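PDB 4ZM6: N-acetyl-beta-D glucosaminidase from Rhizomucor miehei CAU432, which probably hydrolyses beta-linked N-acetylglucosamine residues and acetylates glucosamine in a GCN5-related region that binds acetyl-CoA. Local coordinates for residues Q165-Q170 against G220-P225; G106-A111 against V158-L163; G714-S719 against Q749-A754; S737-H742 against S766-T771; R474-A479 against T494-Y499. All blocks are in the same frame, centred on the assembly; numbering follows the deposited sequence.

Contact 1 of 5, residues Q165-Q170 against G220-P225; sequences QVEGYQ and GGIACP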
# COMPACT_ATOMS: atom_id res chain seq x y z
N GLN A 165 12.43 4.21 15.12
CA GLN A 165 13.55 4.88 15.79
C GLN A 165 13.31 6.38 15.93
O GLN A 165 13.62 6.96 16.96
CB GLN A 165 14.87 4.61 15.05
CG GLN A 165 15.37 3.19 15.21
CD GLN A 165 16.89 3.10 15.24
OE1 GLN A 165 17.58 3.66 14.39
NE2 GLN A 165 17.42 2.41 16.24
N VAL A 166 12.75 7.00 14.88
CA VAL A 166 12.33 8.39 14.95
C VAL A 166 11.35 8.59 16.12
O VAL A 166 11.48 9.54 16.89
CB VAL A 166 11.67 8.85 13.64
CG1 VAL A 166 11.00 10.21 13.80
CG2 VAL A 166 12.70 8.89 12.52
N GLU A 167 10.38 7.69 16.25
CA GLU A 167 9.52 7.67 17.43
C GLU A 167 10.39 7.56 18.67
O GLU A 167 10.39 8.45 19.52
CB GLU A 167 8.51 6.50 17.37
CG GLU A 167 7.87 6.16 18.72
CD GLU A 167 6.65 5.26 18.61
OE1 GLU A 167 6.17 4.78 19.65
OE2 GLU A 167 6.16 5.02 17.49
N GLY A 168 11.16 6.48 18.77
CA GLY A 168 11.98 6.21 19.95
C GLY A 168 12.81 7.39 20.42
O GLY A 168 12.79 7.75 21.60
N TYR A 169 13.55 8.00 19.49
CA TYR A 169 14.43 9.11 19.81
C TYR A 169 13.64 10.31 20.30
O TYR A 169 13.95 10.87 21.35
CB TYR A 169 15.27 9.54 18.59
CG TYR A 169 16.37 8.57 18.21
CD1 TYR A 169 17.31 8.14 19.14
CD2 TYR A 169 16.49 8.12 16.90
CE1 TYR A 169 18.33 7.27 18.78
CE2 TYR A 169 17.50 7.24 16.53
CZ TYR A 169 18.42 6.82 17.47
OH TYR A 169 19.42 5.95 17.10
N GLN A 170 12.61 10.68 19.54
CA GLN A 170 11.81 11.87 19.84
C GLN A 170 10.91 11.68 21.05
O GLN A 170 10.53 12.64 21.72
CB GLN A 170 10.97 12.26 18.62
CG GLN A 170 11.83 12.64 17.43
CD GLN A 170 11.02 13.11 16.24
OE1 GLN A 170 9.83 12.82 16.12
NE2 GLN A 170 11.66 13.84 15.36
N GLY A 220 1.87 9.62 11.48
CA GLY A 220 0.73 10.28 12.12
C GLY A 220 1.01 11.24 13.26
O GLY A 220 0.25 12.19 13.46
N GLY A 221 2.07 10.99 14.03
CA GLY A 221 2.38 11.83 15.19
C GLY A 221 3.85 11.89 15.55
O GLY A 221 4.66 12.47 14.82
N ILE A 222 4.20 11.30 16.69
CA ILE A 222 5.57 11.32 17.21
C ILE A 222 6.57 10.63 16.27
O ILE A 222 7.76 10.93 16.31
CB ILE A 222 5.63 10.68 18.63
CG1 ILE A 222 6.95 11.02 19.35
CG2 ILE A 222 5.45 9.17 18.57
CD1 ILE A 222 7.19 12.50 19.56
N ALA A 223 6.08 9.73 15.42
CA ALA A 223 6.93 9.00 14.48
C ALA A 223 7.34 9.82 13.24
O ALA A 223 8.19 9.38 12.47
CB ALA A 223 6.26 7.71 14.04
N CYS A 224 6.72 10.98 13.04
CA CYS A 224 7.11 11.87 11.95
C CYS A 224 8.34 12.65 12.40
O CYS A 224 8.35 13.20 13.50
CB CYS A 224 5.99 12.83 11.59
SG CYS A 224 6.42 14.00 10.27
N PRO A 225 9.39 12.70 11.55
CA PRO A 225 10.63 13.33 11.99
C PRO A 225 10.54 14.85 12.02
O PRO A 225 9.72 15.43 11.31
CB PRO A 225 11.65 12.86 10.95
CG PRO A 225 10.85 12.65 9.72
CD PRO A 225 9.48 12.22 10.16
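In the N-terminal domain of the glycoside hydrolase family 3 region, which belongs to the TIM-barrel clan, Val166, Glu167 and Gln170 of helix 155-171 pack against the type I turn Gly221-Cys224 and the proline after it. The turn is closed by a backbone bond from Cys224 N to Gly221 O (3.1 Å), and its two corner residues, Ile222 and Ala223, sit against the helix. The backbones come closest at Glu167 and Ala223, whose CA atoms are 4.1 Å apart, with the two CB atoms at 4.2 Å. Val166 points toward the turn, and its CG1, anti to the backbone N (chi1 169°), rests on Pro225 CB at 3.9 Å and lies beside the carbonyl oxygen of Ala223.

This turn leads into strand 227-230. Ile178 of strand 178-181 touches both Val166 and Pro225, tying the helix and the turn to the strands of the domain. Earlier in the turn, Ile222 spreads its two branches over the helix. Its CG2 meets Glu167 CG at 3.9 Å, the two side chains crossing at about a right angle, while its CD1 reaches Gln170 CB, also at 3.9 Å.

Glu167 meets Ile222 mainly through CG. Its extended chain carries the carboxylate past Ile222 to salt bridges with Arg171 through OE1 and with Arg640 of helix 627-642 through OE2. The backbone N of Ile222 is hydrogen-bonded to Asp645, which, like Arg640, belongs to the acetyltransferase region.

Contact 2 of 5, residues G106-A111 against V158-L163; sequences GSSTAA and VARMGL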
# COMPACT_ATOMS: atom_id res chain seq x y z
N GLY A 106 14.92 -7.79 13.01
CA GLY A 106 13.60 -7.79 12.38
C GLY A 106 12.43 -7.36 13.25
O GLY A 106 11.28 -7.68 12.93
N SER A 107 12.70 -6.63 14.33
CA SER A 107 11.66 -6.15 15.22
C SER A 107 11.71 -4.64 15.36
O SER A 107 12.64 -4.10 15.96
CB SER A 107 11.78 -6.79 16.60
OG SER A 107 10.97 -6.12 17.56
N SER A 108 10.70 -3.96 14.81
CA SER A 108 10.57 -2.51 14.94
C SER A 108 10.47 -2.09 16.41
O SER A 108 10.94 -1.02 16.78
CB SER A 108 9.33 -2.02 14.18
OG SER A 108 8.16 -2.68 14.64
N THR A 109 9.87 -2.95 17.24
CA THR A 109 9.80 -2.68 18.67
C THR A 109 11.20 -2.61 19.29
O THR A 109 11.51 -1.69 20.05
CB THR A 109 8.96 -3.74 19.41
OG1 THR A 109 7.66 -3.83 18.81
CG2 THR A 109 8.82 -3.40 20.89
N ALA A 110 12.03 -3.58 18.94
CA ALA A 110 13.43 -3.60 19.39
C ALA A 110 14.16 -2.31 19.01
O ALA A 110 14.79 -1.68 19.85
CB ALA A 110 14.16 -4.81 18.81
N ALA A 111 14.04 -1.91 17.74
CA ALA A 111 14.66 -0.67 17.29
C ALA A 111 14.13 0.54 18.05
O ALA A 111 14.89 1.44 18.39
CB ALA A 111 14.44 -0.47 15.81
N VAL A 158 13.16 -0.76 5.71
CA VAL A 158 13.85 0.45 6.13
C VAL A 158 12.84 1.46 6.70
O VAL A 158 13.13 2.15 7.67
CB VAL A 158 14.66 1.07 4.97
CG1 VAL A 158 15.22 2.44 5.34
CG2 VAL A 158 15.79 0.14 4.56
N ALA A 159 11.65 1.53 6.11
CA ALA A 159 10.60 2.41 6.60
C ALA A 159 10.12 1.97 7.97
O ALA A 159 10.06 2.77 8.91
CB ALA A 159 9.43 2.41 5.63
N ARG A 160 9.78 0.69 8.06
CA ARG A 160 9.30 0.07 9.28
C ARG A 160 10.22 0.39 10.46
O ARG A 160 9.76 0.87 11.50
CB ARG A 160 9.22 -1.45 9.08
CG ARG A 160 8.34 -2.18 10.07
CD ARG A 160 8.82 -3.61 10.29
NE ARG A 160 9.11 -4.30 9.04
CZ ARG A 160 9.88 -5.38 8.93
NH1 ARG A 160 10.46 -5.93 10.00
NH2 ARG A 160 10.08 -5.92 7.73
N MET A 161 11.52 0.15 10.27
CA MET A 161 12.51 0.33 11.32
C MET A 161 12.81 1.82 11.53
O MET A 161 13.03 2.26 12.66
CB MET A 161 13.81 -0.40 10.99
CG MET A 161 13.69 -1.90 10.73
SD MET A 161 13.04 -2.96 12.05
CE MET A 161 13.95 -2.31 13.42
N GLY A 162 12.83 2.58 10.45
CA GLY A 162 13.10 4.02 10.50
C GLY A 162 12.10 4.77 11.37
O GLY A 162 12.48 5.44 12.33
N LEU A 163 10.81 4.66 11.01
CA LEU A 163 9.72 5.23 11.82
C LEU A 163 9.89 4.92 13.29
O LEU A 163 9.75 5.80 14.14
CB LEU A 163 8.36 4.67 11.38
CG LEU A 163 7.40 5.59 10.62
CD1 LEU A 163 7.85 5.80 9.18
CD2 LEU A 163 6.01 4.98 10.66
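Met161 meets Ser107 and Ser108 through a side chain bent at chi2 and chi3: chi1 of -57° sets CG beside the backbone N, chi2 of -60° turns SD, and chi3 of -45° places CE. The thioether thus lies against the start of helix 108-125, with SD 3.8 Å from Ser108 CA and CE 3.7 Å from the same CA. The methyl group also faces the carbonyl oxygen of Ser107, at 3.4 Å from CE to O. It lies beside Ala111 CB as well, but that separation is too short to be trusted.

Arg160, one residue earlier, runs past Ser108, its CD 4.2 Å from Ser108 CB. CG is anti to the backbone N and the chain bends only at chi3. The guanidinium edge then approaches Gly106 O near its own plane, NH1 standing 3.5 Å from that oxygen.

Ser107 points away from Met161 and is the N-cap of helix 108-125, its OG accepting from Ala110 N at 3.1 Å. The same OG is held by Asp633, and Ser108 OG is bonded to Glu637, both on helix 627-642. Leu102 of helix 99-105 touches Ala111 and Met161. This is a capped helix start packed on a neighbouring helix of the glycosidase domain, near the acetyl-CoA site: the side chain of Ser107 lies about 4 Å from that of Thr629, which binds acetyl-CoA.

Contact 3 of 5, residues G714-S719 against Q749-A754; sequences GRIKPS and QDLIVA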
# COMPACT_ATOMS: atom_id res chain seq x y z
N GLY A 714 -35.43 5.20 37.68
CA GLY A 714 -36.15 4.72 36.50
C GLY A 714 -35.43 5.01 35.19
O GLY A 714 -34.40 5.68 35.16
N ARG A 715 -36.01 4.51 34.11
CA ARG A 715 -35.41 4.63 32.78
C ARG A 715 -35.40 6.06 32.28
O ARG A 715 -36.09 6.92 32.81
CB ARG A 715 -36.16 3.74 31.79
CG ARG A 715 -36.04 2.25 32.09
CD ARG A 715 -37.06 1.40 31.35
NE ARG A 715 -37.20 1.71 29.92
CZ ARG A 715 -37.78 0.92 29.02
NH1 ARG A 715 -38.29 -0.25 29.38
NH2 ARG A 715 -37.85 1.29 27.75
N ILE A 716 -34.58 6.30 31.26
CA ILE A 716 -34.61 7.56 30.54
C ILE A 716 -35.45 7.32 29.28
O ILE A 716 -35.36 6.27 28.66
CB ILE A 716 -33.17 8.06 30.21
CG1 ILE A 716 -33.15 9.57 30.03
CG2 ILE A 716 -32.56 7.37 28.99
CD1 ILE A 716 -33.05 10.33 31.33
N LYS A 717 -36.31 8.29 28.94
CA LYS A 717 -37.08 8.20 27.70
C LYS A 717 -36.34 8.92 26.58
O LYS A 717 -35.55 9.82 26.85
CB LYS A 717 -38.46 8.84 27.86
CG LYS A 717 -39.39 8.12 28.83
CD LYS A 717 -40.83 8.58 28.66
CE LYS A 717 -40.94 10.10 28.70
NZ LYS A 717 -42.33 10.57 28.87
N PRO A 718 -36.61 8.53 25.32
CA PRO A 718 -35.94 9.14 24.17
C PRO A 718 -35.94 10.66 24.15
O PRO A 718 -34.92 11.26 23.80
CB PRO A 718 -36.73 8.59 22.98
CG PRO A 718 -37.14 7.24 23.45
CD PRO A 718 -37.44 7.39 24.92
N SER A 719 -37.05 11.28 24.51
CA SER A 719 -37.14 12.75 24.55
C SER A 719 -36.32 13.36 25.70
O SER A 719 -36.06 14.56 25.70
CB SER A 719 -38.60 13.19 24.68
OG SER A 719 -39.11 12.92 25.97
N GLN A 749 -33.93 0.82 27.94
CA GLN A 749 -34.35 0.13 29.16
C GLN A 749 -33.18 -0.19 30.09
O GLN A 749 -33.39 -0.52 31.25
CB GLN A 749 -35.18 -1.13 28.84
CG GLN A 749 -34.40 -2.43 28.60
CD GLN A 749 -33.63 -2.43 27.31
OE1 GLN A 749 -33.43 -1.39 26.70
NE2 GLN A 749 -33.19 -3.61 26.88
N ASP A 750 -31.96 -0.10 29.57
CA ASP A 750 -30.76 -0.33 30.36
C ASP A 750 -30.18 0.97 30.95
O ASP A 750 -29.31 0.91 31.82
CB ASP A 750 -29.70 -1.03 29.50
CG ASP A 750 -30.03 -2.50 29.24
OD1 ASP A 750 -30.85 -3.07 29.99
OD2 ASP A 750 -29.47 -3.09 28.28
N LEU A 751 -30.64 2.12 30.49
CA LEU A 751 -30.11 3.39 30.97
C LEU A 751 -30.96 3.89 32.12
O LEU A 751 -32.02 4.48 31.92
CB LEU A 751 -30.06 4.42 29.84
CG LEU A 751 -29.47 3.91 28.52
CD1 LEU A 751 -29.35 5.05 27.52
CD2 LEU A 751 -28.12 3.24 28.74
N ILE A 752 -30.48 3.63 33.33
CA ILE A 752 -31.16 4.02 34.56
C ILE A 752 -30.57 5.32 35.09
O ILE A 752 -29.37 5.52 35.06
CB ILE A 752 -31.01 2.94 35.64
CG1 ILE A 752 -31.48 1.59 35.11
CG2 ILE A 752 -31.79 3.32 36.90
CD1 ILE A 752 -32.89 1.60 34.54
N VAL A 753 -31.45 6.18 35.59
CA VAL A 753 -31.03 7.43 36.20
C VAL A 753 -31.72 7.57 37.55
O VAL A 753 -32.81 7.03 37.75
CB VAL A 753 -31.39 8.65 35.34
CG1 VAL A 753 -30.52 8.70 34.09
CG2 VAL A 753 -32.87 8.65 34.96
N ALA A 754 -31.06 8.28 38.46
CA ALA A 754 -31.68 8.75 39.69
C ALA A 754 -32.10 10.20 39.46
O ALA A 754 -31.35 10.97 38.87
CB ALA A 754 -30.70 8.65 40.85
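Gly714, Arg715 and Ile716 form an antiparallel ladder with Leu751, Ile752 and Val753, joining the first two strands of the acetyltransferase-like domain at the C-terminal end of the chain. Gly714 and Val753 are a hydrogen-bonded pair: Gly714 N donates to Val753 O at 3.2 Å, and Val753 N donates to Gly714 O at 3.0 Å. Arg715 and Ile752 form the next, non-hydrogen-bonded pair, with CA atoms 4.6 Å apart. A further bond from Ile716 N to Leu751 O (3.2 Å) carries the pairing just beyond the end of strand 711-715.

On the exposed margin, Arg715 lays its guanidinium across Gln749. The CB of Gln749 sits over the centre of one guanidinium face, 3.3 Å from Arg715 CZ, and the guanidinium and amide planes are 53° apart. The turn at chi3 (47°) places NE of Arg715, which lies near Gln749 CA. Both residues also touch a crystal neighbour. Earlier in the side chain, Arg715 CG meets Ile752 CD1.

Ile716 makes the apolar side of the contact. Its CG2 touches Leu751 CB at 4.0 Å, and its side chain crosses that of Val753 at about a right angle, with Ile716 CD1 4.0 Å from Val753 CG2. Leu724 of helix 721-731 touches Ile716, Leu751 and Val753 together. Backbone bonds of Ile752 with Leu767, and of Asp750 just before strand 751-756 with Leu769, join that strand to strand 763-771, and the succession strand, two helices, then antiparallel strands is that of a GNAT fold.

Contact 4 of 5, residues S737-H742 against S766-T771; sequences STYQHH and SLILNT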
# COMPACT_ATOMS: atom_id res chain seq x y z
N SER A 737 -19.58 8.56 25.40
CA SER A 737 -19.62 7.73 24.18
C SER A 737 -20.22 6.33 24.40
O SER A 737 -20.78 5.74 23.48
CB SER A 737 -18.22 7.59 23.59
OG SER A 737 -17.47 6.63 24.31
N THR A 738 -20.10 5.80 25.62
CA THR A 738 -20.66 4.49 25.94
C THR A 738 -22.18 4.56 26.05
O THR A 738 -22.89 3.67 25.57
CB THR A 738 -20.07 3.95 27.25
OG1 THR A 738 -18.66 3.86 27.12
CG2 THR A 738 -20.63 2.57 27.57
N TYR A 739 -22.68 5.61 26.70
CA TYR A 739 -24.11 5.87 26.77
C TYR A 739 -24.65 6.13 25.37
O TYR A 739 -25.68 5.57 24.99
CB TYR A 739 -24.40 7.06 27.70
CG TYR A 739 -24.36 6.71 29.19
CD1 TYR A 739 -23.17 6.75 29.91
CD2 TYR A 739 -25.52 6.37 29.86
CE1 TYR A 739 -23.14 6.44 31.27
CE2 TYR A 739 -25.51 6.06 31.21
CZ TYR A 739 -24.32 6.10 31.92
OH TYR A 739 -24.34 5.79 33.26
N GLN A 740 -23.94 6.95 24.60
CA GLN A 740 -24.31 7.23 23.20
C GLN A 740 -24.35 5.98 22.33
O GLN A 740 -25.19 5.87 21.43
CB GLN A 740 -23.33 8.23 22.58
CG GLN A 740 -23.52 9.66 23.05
CD GLN A 740 -22.50 10.62 22.48
OE1 GLN A 740 -21.39 10.21 22.12
NE2 GLN A 740 -22.85 11.89 22.39
N HIS A 741 -23.44 5.04 22.59
CA HIS A 741 -23.36 3.83 21.79
C HIS A 741 -24.62 2.98 21.99
O HIS A 741 -25.19 2.47 21.03
CB HIS A 741 -22.09 3.06 22.15
CG HIS A 741 -22.07 1.64 21.68
ND1 HIS A 741 -22.79 0.65 22.30
CD2 HIS A 741 -21.40 1.05 20.66
CE1 HIS A 741 -22.58 -0.50 21.69
NE2 HIS A 741 -21.74 -0.29 20.69
N HIS A 742 -25.04 2.85 23.25
CA HIS A 742 -26.25 2.10 23.59
C HIS A 742 -27.51 2.78 23.03
O HIS A 742 -28.39 2.11 22.48
CB HIS A 742 -26.38 1.93 25.10
CG HIS A 742 -25.17 1.32 25.75
ND1 HIS A 742 -24.38 0.38 25.12
CD2 HIS A 742 -24.62 1.52 26.97
CE1 HIS A 742 -23.39 0.03 25.93
NE2 HIS A 742 -23.52 0.70 27.06
N SER A 766 -26.59 8.14 37.54
CA SER A 766 -26.95 7.25 36.44
C SER A 766 -26.09 6.00 36.43
O SER A 766 -25.01 5.99 37.01
CB SER A 766 -26.81 7.97 35.09
OG SER A 766 -25.52 7.77 34.54
N LEU A 767 -26.57 4.96 35.75
CA LEU A 767 -25.76 3.79 35.45
C LEU A 767 -26.32 3.02 34.26
O LEU A 767 -27.44 3.29 33.83
CB LEU A 767 -25.62 2.86 36.66
CG LEU A 767 -26.87 2.16 37.19
CD1 LEU A 767 -27.30 1.00 36.30
CD2 LEU A 767 -26.63 1.66 38.60
N ILE A 768 -25.53 2.07 33.76
CA ILE A 768 -25.88 1.29 32.58
C ILE A 768 -26.07 -0.17 32.95
O ILE A 768 -25.11 -0.84 33.31
CB ILE A 768 -24.77 1.36 31.50
CG1 ILE A 768 -24.66 2.78 30.94
CG2 ILE A 768 -25.05 0.38 30.37
CD1 ILE A 768 -23.40 3.02 30.15
N LEU A 769 -27.31 -0.64 32.85
CA LEU A 769 -27.62 -2.05 33.04
C LEU A 769 -27.27 -2.84 31.79
O LEU A 769 -27.08 -2.28 30.71
CB LEU A 769 -29.10 -2.27 33.34
CG LEU A 769 -29.66 -1.82 34.68
CD1 LEU A 769 -31.17 -1.95 34.68
CD2 LEU A 769 -29.05 -2.64 35.81
N ASN A 770 -27.20 -4.16 31.97
CA ASN A 770 -27.19 -5.09 30.86
C ASN A 770 -27.75 -6.42 31.34
O ASN A 770 -27.61 -6.76 32.51
CB ASN A 770 -25.76 -5.27 30.32
CG ASN A 770 -24.91 -6.17 31.18
OD1 ASN A 770 -24.14 -5.70 32.01
ND2 ASN A 770 -25.06 -7.48 31.00
N THR A 771 -28.40 -7.15 30.44
CA THR A 771 -28.95 -8.45 30.77
C THR A 771 -28.96 -9.35 29.54
O THR A 771 -29.45 -8.95 28.48
CB THR A 771 -30.39 -8.35 31.31
OG1 THR A 771 -30.42 -7.49 32.46
CG2 THR A 771 -30.92 -9.72 31.70
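Thr738 makes the first approach from helix 736-745, its CG2 meeting Ile768 CD1 at 3.8 Å; CG2 is anti to the backbone N, while OG1 lies beside it. Next comes Tyr739, whose ring carries most of the contact. Ile768 CD1 stands over the centre of one ring face, 3.5 Å from the centroid and 8° off the normal, a CH-pi arrangement. Ile768 CG1 lies over the same ring, 3.4 Å from CE2. Beyond the ring, Tyr739 OH lies 2.6 Å from Ser766 OG. The phenol oxygen is also hydrogen-bonded to Cys799 O of strand 794-802, so the tyrosine links the helix to two adjacent strands.

Helix and strand segments approach to 10.2 Å between axes, with an angle of 46° between their directions. In this GNAT-like domain the helix covers one face of the sheet; Leu767 points away from it and touches helix 811-825 on the opposite face.

One turn after Thr738, His742 points toward the strand. Its imidazole reaches Ile768 tip to tip, CD2 lying 3.6 Å from Ile768 CG2, while Ile768 CD1 lies at the ring edge, in plane. The carbonyl oxygen of Thr738 sits above one imidazole face, offset toward the rim. Arg779, from a loop, touches both Ile768 and His742.

Contact 5 of 5, residues R474-A479 against T494-Y499; sequences RLVVAA and TYLVTY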
# COMPACT_ATOMS: atom_id res chain seq x y z
N ARG A 474 38.89 -27.54 9.53
CA ARG A 474 37.54 -27.03 9.79
C ARG A 474 37.57 -25.51 9.90
O ARG A 474 38.04 -24.94 10.88
CB ARG A 474 36.98 -27.66 11.06
CG ARG A 474 37.08 -29.18 11.09
CD ARG A 474 36.54 -29.77 12.37
NE ARG A 474 36.94 -31.17 12.51
CZ ARG A 474 38.13 -31.58 12.95
NH1 ARG A 474 39.07 -30.71 13.31
NH2 ARG A 474 38.39 -32.88 13.03
N LEU A 475 37.05 -24.85 8.86
CA LEU A 475 37.09 -23.40 8.73
C LEU A 475 35.73 -22.81 9.05
O LEU A 475 34.73 -23.36 8.65
CB LEU A 475 37.46 -23.03 7.29
CG LEU A 475 37.52 -21.55 6.94
CD1 LEU A 475 38.67 -20.87 7.67
CD2 LEU A 475 37.66 -21.39 5.43
N VAL A 476 35.71 -21.70 9.78
CA VAL A 476 34.50 -20.88 9.89
C VAL A 476 34.91 -19.43 9.63
O VAL A 476 35.95 -18.98 10.12
CB VAL A 476 33.76 -21.04 11.26
CG1 VAL A 476 34.25 -22.26 12.03
CG2 VAL A 476 33.87 -19.80 12.13
N VAL A 477 34.10 -18.71 8.87
CA VAL A 477 34.38 -17.31 8.53
C VAL A 477 33.30 -16.38 9.08
O VAL A 477 32.12 -16.52 8.75
CB VAL A 477 34.48 -17.13 7.00
CG1 VAL A 477 34.80 -15.68 6.66
CG2 VAL A 477 35.54 -18.07 6.43
N ALA A 478 33.72 -15.43 9.92
CA ALA A 478 32.82 -14.44 10.49
C ALA A 478 33.13 -13.06 9.93
O ALA A 478 34.20 -12.50 10.22
CB ALA A 478 32.95 -14.42 12.01
N ALA A 479 32.21 -12.51 9.13
CA ALA A 479 32.32 -11.14 8.61
C ALA A 479 31.64 -10.16 9.55
O ALA A 479 30.45 -10.29 9.86
CB ALA A 479 31.72 -11.05 7.22
N THR A 494 31.00 -22.69 5.63
CA THR A 494 30.51 -22.24 6.93
C THR A 494 30.87 -20.77 7.17
O THR A 494 32.03 -20.41 7.37
CB THR A 494 30.95 -23.22 8.06
OG1 THR A 494 31.19 -22.50 9.28
CG2 THR A 494 32.19 -24.01 7.66
N TYR A 495 29.83 -19.93 7.15
CA TYR A 495 29.96 -18.47 7.14
C TYR A 495 28.83 -17.84 7.95
O TYR A 495 27.69 -18.29 7.90
CB TYR A 495 29.90 -17.99 5.68
CG TYR A 495 29.88 -16.48 5.48
CD1 TYR A 495 31.03 -15.72 5.62
CD2 TYR A 495 28.71 -15.83 5.10
CE1 TYR A 495 31.02 -14.35 5.43
CE2 TYR A 495 28.68 -14.46 4.90
CZ TYR A 495 29.84 -13.73 5.06
OH TYR A 495 29.82 -12.37 4.86
N LEU A 496 29.17 -16.80 8.72
CA LEU A 496 28.19 -16.07 9.52
C LEU A 496 28.47 -14.58 9.48
O LEU A 496 29.54 -14.16 9.03
CB LEU A 496 28.17 -16.56 10.98
CG LEU A 496 29.37 -16.23 11.88
CD1 LEU A 496 28.94 -16.10 13.33
CD2 LEU A 496 30.47 -17.27 11.75
N VAL A 497 27.53 -13.77 9.95
CA VAL A 497 27.64 -12.32 9.87
C VAL A 497 27.15 -11.67 11.17
O VAL A 497 26.20 -12.16 11.79
CB VAL A 497 26.87 -11.76 8.66
CG1 VAL A 497 27.52 -12.22 7.36
CG2 VAL A 497 25.40 -12.16 8.69
N THR A 498 27.83 -10.61 11.58
CA THR A 498 27.52 -9.93 12.84
C THR A 498 27.00 -8.52 12.62
O THR A 498 26.57 -7.87 13.57
CB THR A 498 28.75 -9.87 13.76
OG1 THR A 498 29.64 -8.82 13.34
CG2 THR A 498 29.50 -11.21 13.77
N TYR A 499 27.08 -8.03 11.38
CA TYR A 499 26.56 -6.71 11.00
C TYR A 499 27.24 -5.52 11.69
O TYR A 499 26.87 -4.37 11.44
CB TYR A 499 25.04 -6.64 11.22
CG TYR A 499 24.26 -7.78 10.61
CD1 TYR A 499 24.04 -7.84 9.24
CD2 TYR A 499 23.75 -8.81 11.40
CE1 TYR A 499 23.33 -8.89 8.67
CE2 TYR A 499 23.04 -9.86 10.84
CZ TYR A 499 22.83 -9.89 9.47
OH TYR A 499 22.12 -10.93 8.90
O HOH W 1 28.39 -8.46 8.71
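Tyr495 leans its ring toward Val477 and Ala479 of the neighbouring parallel strand, its CG anti to the backbone N (chi1 174°). Val477 CB lies at the ring edge, in plane, and Val477 CG1 comes to 3.9 Å from Tyr495 CD1 as the two side chains cross at a slant. Farther along the ring, Ala479 CB meets CE1 at 3.8 Å and lies near OH. The alanine methyl meets this outer part of the ring obliquely; Tyr495 OH is hydrogen-bonded to Pro483 O. Val497 projects to this same face of the sheet, and both it and Tyr495 touch strand 373-377.

The other face belongs to Ala478 and Leu496. Leu496 CD2 rests on Ala478 CB at 3.8 Å and reaches Val476 CG2 at 4.3 Å, a small apolar cluster.

Between these two layers of side chains the strands run parallel, their segment axes at 20°. Val477 N donates to Thr494 O (3.1 Å), Leu496 N to Val477 O (3.0 Å), Ala479 N to Leu496 O (3.1 Å) and Thr498 N to Ala479 O (3.2 Å). A water donates to Ala479 O and accepts from Tyr499 N, extending the link past the strand end. The pair lies inside a six-strand mixed sheet, consistent with the alpha/beta sandwich domain of glycoside hydrolase family 3. With all the touching residues buried, the ladder satisfies backbone polar groups in an apolar setting, and Ala479 O is shared between Thr498 N and the water.

Overall arrangement
Contacts 2, 1, 5, 3 and 4 open in that order along the chain, with contacts 3 and 4 interleaved. Contacts 1 and 2 share helix 155-171 in the TIM-barrel-clan domain, their centres 11 Å apart, and both adjoin the acetyltransferase region that holds acetyl-CoA. Contact 5 lies in a separate mixed six-stranded sheet, about 25 Å from contact 2 between centres. Contacts 3 and 4, with centres 10 Å apart, share a sheet in the C-terminal acetyltransferase-like domain through the neighbouring strands 751-756 and 763-771; about 73 Å separates the centres of contacts 3 and 5. The set therefore spans an elongated multi-domain chain whose glycosidase and acetyl-CoA-binding parts abut.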